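Long-range contacts in pectate lyase (Cellvibrio cellulosa, PDB 1GXM), which cleaves pectate by anti-beta-elimination, the chain described being the family 10 polysaccharide lyase catalytic module of a longer protein: residues S42-N47 against R100-F105; S68-N73 against P117-L122. One frame throughout, in Å; residues are numbered along the deposited sequence.

Contact 1: residues S42-N47 against R100-F105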
loop_
_atom_site.group_PDB
_atom_site.type_symbol
_atom_site.label_atom_id
_atom_site.label_comp_id
_atom_site.label_asym_id
_atom_site.label_seq_id
_atom_site.Cartn_x
_atom_site.Cartn_y
_atom_site.Cartn_z
ATOM N N SER A 42 -7.506 -0.497 22.890
ATOM C CA SER A 42 -6.602 -0.439 24.028
ATOM C C SER A 42 -5.128 -0.488 23.645
ATOM O O SER A 42 -4.296 -0.197 24.491
ATOM C CB SER A 42 -6.904 -1.562 25.012
ATOM O OG SER A 42 -6.487 -2.802 24.513
ATOM N N TYR A 43 -4.815 -0.810 22.390
ATOM C CA TYR A 43 -3.426 -0.793 21.923
ATOM C C TYR A 43 -3.055 0.449 21.133
ATOM O O TYR A 43 -1.922 0.593 20.724
ATOM C CB TYR A 43 -3.121 -2.043 21.087
ATOM C CG TYR A 43 -3.023 -3.246 21.964
ATOM C CD1 TYR A 43 -1.829 -3.560 22.598
ATOM C CD2 TYR A 43 -4.130 -4.021 22.225
ATOM C CE1 TYR A 43 -1.737 -4.645 23.451
ATOM C CE2 TYR A 43 -4.050 -5.102 23.088
ATOM C CZ TYR A 43 -2.850 -5.399 23.708
ATOM O OH TYR A 43 -2.760 -6.468 24.584
ATOM N N GLN A 44 -3.995 1.355 20.921
ATOM C CA GLN A 44 -3.672 2.595 20.254
ATOM C C GLN A 44 -2.654 3.358 21.074
ATOM O O GLN A 44 -2.788 3.511 22.287
ATOM C CB GLN A 44 -4.919 3.434 20.038
ATOM C CG GLN A 44 -4.692 4.528 19.030
ATOM C CD GLN A 44 -5.933 5.348 18.749
ATOM O OE1 GLN A 44 -6.873 5.339 19.539
ATOM N NE2 GLN A 44 -5.947 6.033 17.608
ATOM N N GLN A 45 -1.613 3.821 20.429
ATOM C CA GLN A 45 -0.581 4.600 21.074
ATOM C C GLN A 45 -1.074 6.012 21.293
ATOM O O GLN A 45 -2.065 6.447 20.710
ATOM C CB GLN A 45 0.699 4.614 20.236
ATOM C CG GLN A 45 1.220 3.204 19.930
ATOM C CD GLN A 45 1.536 2.408 21.170
ATOM O OE1 GLN A 45 2.594 2.578 21.765
ATOM N NE2 GLN A 45 0.648 1.498 21.528
ATOM N N ASN A 46 -0.364 6.739 22.141
ATOM C CA ASN A 46 -0.725 8.119 22.457
ATOM C C ASN A 46 -0.781 8.982 21.222
ATOM O O ASN A 46 -1.613 9.883 21.101
ATOM C CB ASN A 46 0.251 8.705 23.479
ATOM C CG ASN A 46 0.152 8.024 24.839
ATOM O OD1 ASN A 46 -0.915 7.634 25.259
ATOM N ND2 ASN A 46 1.281 7.854 25.492
ATOM N N ASN A 47 0.102 8.693 20.270
ATOM C CA ASN A 47 0.161 9.476 19.035
ATOM C C ASN A 47 -0.980 9.219 18.053
ATOM O O ASN A 47 -1.102 9.918 17.073
ATOM C CB ASN A 47 1.502 9.313 18.349
ATOM C CG ASN A 47 1.813 7.888 17.993
ATOM O OD1 ASN A 47 0.941 7.087 17.715
ATOM N ND2 ASN A 47 3.088 7.581 17.959
ATOM N N ARG A 100 -10.370 9.689 15.269
ATOM C CA ARG A 100 -9.829 11.029 15.094
ATOM C C ARG A 100 -8.335 11.099 15.389
ATOM O O ARG A 100 -7.592 11.792 14.704
ATOM C CB ARG A 100 -10.620 12.021 15.936
ATOM C CG ARG A 100 -12.050 12.188 15.428
ATOM C CD ARG A 100 -12.940 13.031 16.330
ATOM N NE ARG A 100 -12.329 14.339 16.521
ATOM C CZ ARG A 100 -12.365 15.325 15.632
ATOM N NH1 ARG A 100 -13.036 15.183 14.510
ATOM N NH2 ARG A 100 -11.731 16.469 15.866
ATOM N N LYS A 101 -7.896 10.407 16.438
ATOM C CA LYS A 101 -6.470 10.400 16.778
ATOM C C LYS A 101 -5.656 9.682 15.703
ATOM O O LYS A 101 -4.569 10.109 15.382
ATOM C CB LYS A 101 -6.202 9.766 18.142
ATOM C CG LYS A 101 -6.660 10.655 19.311
ATOM C CD LYS A 101 -6.160 10.149 20.648
ATOM C CE LYS A 101 -4.703 10.518 20.896
ATOM N NZ LYS A 101 -4.236 10.123 22.253
ATOM N N ALA A 102 -6.246 8.643 15.138
ATOM C CA ALA A 102 -5.578 7.857 14.085
ATOM C C ALA A 102 -5.433 8.648 12.799
ATOM O O ALA A 102 -4.396 8.594 12.170
ATOM C CB ALA A 102 -6.329 6.587 13.804
ATOM N N ALA A 103 -6.476 9.385 12.418
ATOM C CA ALA A 103 -6.397 10.216 11.222
ATOM C C ALA A 103 -5.374 11.319 11.424
ATOM O O ALA A 103 -4.594 11.627 10.529
ATOM C CB ALA A 103 -7.731 10.803 10.906
ATOM N N ASN A 104 -5.385 11.912 12.614
ATOM C CA ASN A 104 -4.423 12.935 12.959
ATOM C C ASN A 104 -3.016 12.381 12.866
ATOM O O ASN A 104 -2.114 13.040 12.380
ATOM C CB ASN A 104 -4.713 13.452 14.367
ATOM C CG ASN A 104 -3.842 14.613 14.765
ATOM O OD1 ASN A 104 -3.670 15.561 14.020
ATOM N ND2 ASN A 104 -3.292 14.543 15.969
ATOM N N PHE A 105 -2.827 11.166 13.376
ATOM C CA PHE A 105 -1.545 10.490 13.301
ATOM C C PHE A 105 -1.069 10.374 11.845
ATOM O O PHE A 105 0.061 10.721 11.518
ATOM C CB PHE A 105 -1.649 9.098 13.896
ATOM C CG PHE A 105 -0.449 8.253 13.634
ATOM C CD1 PHE A 105 0.696 8.395 14.404
ATOM C CD2 PHE A 105 -0.428 7.357 12.583
ATOM C CE1 PHE A 105 1.826 7.647 14.127
ATOM C CE2 PHE A 105 0.707 6.597 12.320
ATOM C CZ PHE A 105 1.820 6.754 13.101
HETATM O O HOH W 1 -4.223 7.312 22.256
HETATM O O HOH W 2 -3.484 11.948 17.392
#
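The loop that leaves helix 37-42 comes down beside helix 93-109 with Asn47 set against Phe105, their CA atoms 6.1 Å apart, the closest CA pair of the two segments. It is a loop-on-helix contact in a catalytic module with far more helix than strand. Asn47 and Phe105 lie side by side and point the same way, amide and ring planes 37° apart. CG of Asn47 sits between its own backbone N and carbonyl carbon (chi1 59°), which puts it 3.8 Å from Phe105 CD1. OD1 lies 3.6 Å from the same CD1 and accepts from Gly49 N in an Asx turn. The main-chain oxygen of Asn47 meets the ring at its edge, close to the ring plane, and lies 3.3 Å from Phe105 CB. One turn earlier Lys101, its chain bent at chi3 (79°), gives a hydrogen bond from NZ to Asn46 O (2.9 Å), and the same ammonium also reaches water 1, which donates to Gln45 O. The outstretched Gln44 chain crosses Lys101 at a slant, with NE2 3.8 Å from Lys101 CB; that amide is spent on Gly48 O and on Ala98 O, one turn back on the same helix. Water 2 ties loop to helix, giving its protons to Asn47 O and Lys101 O (2.9 Å) and accepting from Asn104 ND2.

Contact 2: residues S68-N73 against P117-L122; sequences SGTIDN and PQFYPL
The Phe119 ring carries Thr70 over one face: OG1 stands 3.4 Å above the ring plane, over its centre, and CB makes a CH-pi contact 3.6 Å from the centroid. At the ring edge lie Ser68 CB, near the plane, and the segment's own Gln118 NE2, in the plane. The second pair of flat groups, the Asp72 carboxylate and the Gln118 amide, run side by side with planes 31° apart, and water 3 lies within hydrogen-bonding distance of both Asp72 OD1 and Gln118 OE1; Asp72 OD2 is held by a salt bridge to Lys52.

Beneath these side chains is a small two-stranded antiparallel sheet. Gly69 and Tyr120 form its hydrogen-bonded pair, and Tyr120 N to Gly69 O (3.0 Å, 162°) is the straighter of their two bonds. Thr70 and Phe119 form the non-hydrogen-bonded pair, which sets their side chains together on one face. OG1 of Thr70, anti to its backbone N (chi1 -174°), donates to Gln118 O at 2.8 Å from above the carbonyl plane, and accepts from Asp72 N in an ST turn. Ile71 N supplies Gln118 O with a second donor at 3.0 Å, while Ile71 CD1 reaches Pro117 O. At the other end Ser68 OG bonds to Pro121 O (2.7 Å), just past the cis peptide that precedes Pro121.

With its proton committed to Gln118 O and its oxygen accepting from Asp72 N, the Thr70 hydroxyl is fixed in rotation. One buried group therefore closes the turn after its strand, grips the neighbouring strand and lies against the aromatic face, adding a side-chain bond to the backbone pairing of a sheet only two residues long per strand.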
loop_
_atom_site.group_PDB
_atom_site.type_symbol
_atom_site.label_atom_id
_atom_site.label_comp_id
_atom_site.label_asym_id
_atom_site.label_seq_id
_atom_site.Cartn_x
_atom_site.Cartn_y
_atom_site.Cartn_z
ATOM N N SER A 68 6.224 4.686 18.500
ATOM C CA SER A 68 5.832 5.096 17.167
ATOM C C SER A 68 4.697 4.218 16.666
ATOM O O SER A 68 4.617 3.032 16.965
ATOM C CB SER A 68 6.993 5.010 16.204
ATOM O OG SER A 68 7.960 5.968 16.528
ATOM N N GLY A 69 3.785 4.843 15.945
ATOM C CA GLY A 69 2.795 4.125 15.177
ATOM C C GLY A 69 3.400 3.658 13.875
ATOM O O GLY A 69 4.435 4.134 13.456
ATOM N N THR A 70 2.727 2.721 13.244
ATOM C CA THR A 70 3.183 2.204 11.984
ATOM C C THR A 70 2.040 1.911 11.052
ATOM O O THR A 70 0.920 1.662 11.470
ATOM C CB THR A 70 4.066 0.963 12.198
ATOM O OG1 THR A 70 4.626 0.542 10.946
ATOM C CG2 THR A 70 3.306 -0.217 12.708
ATOM N N ILE A 71 2.349 1.972 9.760
ATOM C CA ILE A 71 1.438 1.518 8.717
ATOM C C ILE A 71 1.944 0.238 8.053
ATOM O O ILE A 71 1.437 -0.177 7.015
ATOM C CB ILE A 71 1.190 2.620 7.682
ATOM C CG1 ILE A 71 2.482 3.117 7.074
ATOM C CG2 ILE A 71 0.445 3.770 8.333
ATOM C CD1 ILE A 71 2.277 3.955 5.822
ATOM N N ASP A 72 2.917 -0.408 8.668
ATOM C CA ASP A 72 3.367 -1.698 8.180
ATOM C C ASP A 72 2.389 -2.790 8.578
ATOM O O ASP A 72 1.725 -2.712 9.604
ATOM C CB ASP A 72 4.740 -2.009 8.702
ATOM C CG ASP A 72 5.367 -3.196 8.013
ATOM O OD1 ASP A 72 5.051 -3.484 6.829
ATOM O OD2 ASP A 72 6.163 -3.889 8.633
ATOM N N ASN A 73 2.313 -3.822 7.748
ATOM C CA ASN A 73 1.470 -4.982 8.054
ATOM C C ASN A 73 0.033 -4.593 8.410
ATOM O O ASN A 73 -0.564 -5.172 9.321
ATOM C CB ASN A 73 2.105 -5.852 9.140
ATOM C CG ASN A 73 1.574 -7.289 9.130
ATOM O OD1 ASN A 73 1.055 -7.761 8.113
ATOM N ND2 ASN A 73 1.715 -7.986 10.260
ATOM N N PRO A 117 5.713 7.881 5.915
ATOM C CA PRO A 117 6.727 6.947 6.390
ATOM C C PRO A 117 6.100 5.694 6.939
ATOM O O PRO A 117 4.918 5.630 7.237
ATOM C CB PRO A 117 7.395 7.729 7.510
ATOM C CG PRO A 117 6.290 8.534 8.075
ATOM C CD PRO A 117 5.456 8.951 6.902
ATOM N N GLN A 118 6.912 4.668 7.079
ATOM C CA GLN A 118 6.464 3.412 7.635
ATOM C C GLN A 118 6.157 3.501 9.125
ATOM O O GLN A 118 5.218 2.892 9.592
ATOM C CB GLN A 118 7.501 2.338 7.376
ATOM C CG GLN A 118 7.011 0.944 7.652
ATOM C CD GLN A 118 8.100 -0.103 7.474
ATOM O OE1 GLN A 118 7.938 -1.071 6.703
ATOM N NE2 GLN A 118 9.174 0.057 8.181
ATOM N N PHE A 119 7.009 4.195 9.857
ATOM C CA PHE A 119 6.856 4.415 11.281
ATOM C C PHE A 119 6.941 5.903 11.541
ATOM O O PHE A 119 7.748 6.603 10.922
ATOM C CB PHE A 119 7.970 3.753 12.082
ATOM C CG PHE A 119 7.800 2.292 12.282
ATOM C CD1 PHE A 119 8.127 1.413 11.271
ATOM C CD2 PHE A 119 7.357 1.787 13.479
ATOM C CE1 PHE A 119 7.992 0.069 11.446
ATOM C CE2 PHE A 119 7.238 0.424 13.658
ATOM C CZ PHE A 119 7.544 -0.425 12.643
ATOM N N TYR A 120 6.167 6.361 12.514
ATOM C CA TYR A 120 6.172 7.758 12.887
ATOM C C TYR A 120 5.822 7.875 14.364
ATOM O O TYR A 120 4.886 7.221 14.778
ATOM C CB TYR A 120 5.144 8.525 12.076
ATOM C CG TYR A 120 5.290 10.002 12.298
ATOM C CD1 TYR A 120 6.305 10.716 11.676
ATOM C CD2 TYR A 120 4.450 10.681 13.171
ATOM C CE1 TYR A 120 6.477 12.075 11.899
ATOM C CE2 TYR A 120 4.609 12.053 13.389
ATOM C CZ TYR A 120 5.624 12.726 12.752
ATOM O OH TYR A 120 5.779 14.077 12.963
ATOM N N PRO A 121 6.492 8.719 15.167
ATOM C CA PRO A 121 7.672 9.502 14.821
ATOM C C PRO A 121 8.757 8.661 14.174
ATOM O O PRO A 121 8.861 7.457 14.402
ATOM C CB PRO A 121 8.118 10.062 16.174
ATOM C CG PRO A 121 6.818 10.223 16.871
ATOM C CD PRO A 121 6.038 8.987 16.542
ATOM N N LEU A 122 9.550 9.328 13.366
ATOM C CA LEU A 122 10.566 8.667 12.576
ATOM C C LEU A 122 11.547 7.927 13.439
ATOM O O LEU A 122 12.023 8.437 14.456
ATOM C CB LEU A 122 11.299 9.674 11.708
ATOM C CG LEU A 122 10.420 10.412 10.718
ATOM C CD1 LEU A 122 11.253 11.371 9.886
ATOM C CD2 LEU A 122 9.628 9.440 9.830
HETATM O O HOH W 3 5.490 -1.497 5.271
#

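In the fold
Contact 2 is the more buried of the two, its centre about 13 Å from the centre of the chain, against about 20 Å for contact 1, which is partly buried. Both use helix 93-109: contact 1 lies on it directly, whereas in contact 2 Tyr120 packs on Phe105 and Ile71 on Leu106. The two meet where Phe105 CE1 comes within 3.2 Å of Tyr120 O and Asn47 ND2 packs against Gly69 and Pro121. Their chemistry differs in what joins the segments directly. In contact 1, nearer the surface, it is a lysine-to-carbonyl bond from helix to loop; in contact 2, deeper in, it is backbone pairing of strands together with hydroxyl-to-carbonyl bonds.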